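Local coordinates for predicted protease of the collagenase family (Methanopyrus kandleri, PDB 5D88) that is a U32-family peptidase with a TIM-barrel fold that cleaves peptide bonds and binds a zinc ion between two copies of the chain, at the zinc ion site. Residues are numbered along the deposited sequence; one frame, centred on the assembly and turned at random. Chains: chain A/B, Predicted protease of the collagenase family.

The zinc ion site. Residues chain A 88, 90, 209, 213; chain B 88, 90, 209, 213. With ZN (zinc ion), chain C.
A Cys2His2 zinc site lies between two copies of the chain, each giving a loop cysteine and a histidine from helix 200-213. The zinc is partly occupied. Its coordination is near tetrahedral: A:His209 NE2, an imidazole nitrogen, binds ZN at 2.0 Å. The cysteine sulphur A:Cys88 SG binds ZN at 2.3 Å, with B:His209 and B:Cys88 matching them. The widest angle, 123°, separates the two sulphurs, while the two NE2 atoms subtend a narrower one, so the tetrahedron is opened on its sulphur side. The matching values in both halves are consistent with twofold symmetry about the metal.

The torsions aim the ligands. In each cysteine SG stands anti to the backbone N (chi1 -170°); in each histidine CG is anti to the carbonyl carbon, beside the backbone N, and the two imidazoles meet tip to tip at the ion. One face of the A:His209 ring is covered by the partner chain: B:Gly90 CA sits over its centre, 3.6 Å from A:His209 CG. A:Gly90 covers the B:His209 ring likewise, so each CAGC loop (88-91) supplies a sulphur and packs on the imidazole of the other chain.

Second-shell bonds fix the ligands. The backbone amide A:Gly90 N donates to A:Cys88 SG over 3.4 Å, which may temper any charge on the sulphur. At the other ring nitrogen, A:His209 ND1 donates to the carboxylate oxygen A:Glu213 OE2 at 2.7 Å, nearly straight at 168°. This bond holds the imidazole's rotation and probably makes NE2 a stronger donor to zinc. The pairing may come from the crystal, and whether the zinc bridging the two chains serves catalysis or assembly, or was acquired during preparation, the structure alone does not show. The acceptor oxygen A:Glu213 OE2 lies in the A:His209 ring plane, yet ND1 approaches it from above the carboxylate plane.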
# COMPACT_ATOMS: atom_id res chain seq x y z
N CYS A 88 3.35 0.24 -6.65
CA CYS A 88 4.30 1.33 -6.49
C CYS A 88 5.25 1.32 -7.68
O CYS A 88 5.73 0.26 -8.08
CB CYS A 88 5.10 1.22 -5.19
SG CYS A 88 6.06 2.71 -4.83
N GLY A 90 7.73 3.83 -7.53
CA GLY A 90 8.75 4.72 -7.03
C GLY A 90 8.45 6.14 -7.46
O GLY A 90 7.31 6.57 -7.45
N HIS A 209 8.53 -3.67 -7.21
CA HIS A 209 9.84 -3.15 -7.56
C HIS A 209 10.76 -4.25 -8.08
O HIS A 209 11.49 -4.05 -9.06
CB HIS A 209 10.47 -2.48 -6.35
CG HIS A 209 9.96 -1.11 -6.06
ND1 HIS A 209 10.48 0.01 -6.66
CD2 HIS A 209 9.00 -0.68 -5.22
CE1 HIS A 209 9.84 1.08 -6.21
NE2 HIS A 209 8.95 0.68 -5.32
N GLU A 213 12.34 -3.93 -11.75
CA GLU A 213 13.74 -3.55 -11.77
C GLU A 213 14.66 -4.74 -12.04
O GLU A 213 15.86 -4.53 -12.21
CB GLU A 213 14.07 -2.85 -10.45
CG GLU A 213 13.24 -1.57 -10.35
CD GLU A 213 13.19 -0.95 -8.99
OE1 GLU A 213 14.08 -1.27 -8.18
OE2 GLU A 213 12.27 -0.12 -8.73
N CYS B 88 6.99 2.10 1.51
CA CYS B 88 7.76 1.39 0.50
C CYS B 88 9.18 1.94 0.51
O CYS B 88 9.38 3.15 0.58
CB CYS B 88 7.15 1.55 -0.90
SG CYS B 88 7.92 0.44 -2.11
N GLY B 90 11.28 0.46 -1.92
CA GLY B 90 11.75 -0.09 -3.16
C GLY B 90 12.42 -1.42 -2.91
O GLY B 90 11.94 -2.22 -2.12
N HIS B 209 8.85 7.60 -1.43
CA HIS B 209 10.02 7.64 -2.30
C HIS B 209 10.53 9.06 -2.50
O HIS B 209 11.74 9.30 -2.48
CB HIS B 209 9.66 7.03 -3.66
CG HIS B 209 9.64 5.54 -3.67
ND1 HIS B 209 10.77 4.79 -3.89
CD2 HIS B 209 8.62 4.67 -3.54
CE1 HIS B 209 10.45 3.51 -3.87
NE2 HIS B 209 9.15 3.41 -3.67
N GLU B 213 14.30 9.95 -1.49
CA GLU B 213 15.20 10.09 -2.61
C GLU B 213 15.50 11.55 -2.94
O GLU B 213 16.35 11.81 -3.79
CB GLU B 213 14.62 9.33 -3.80
CG GLU B 213 14.54 7.84 -3.45
CD GLU B 213 13.69 7.02 -4.36
OE1 GLU B 213 13.44 7.49 -5.49
OE2 GLU B 213 13.28 5.90 -3.96
ZN ZN C . 7.93 1.79 -3.94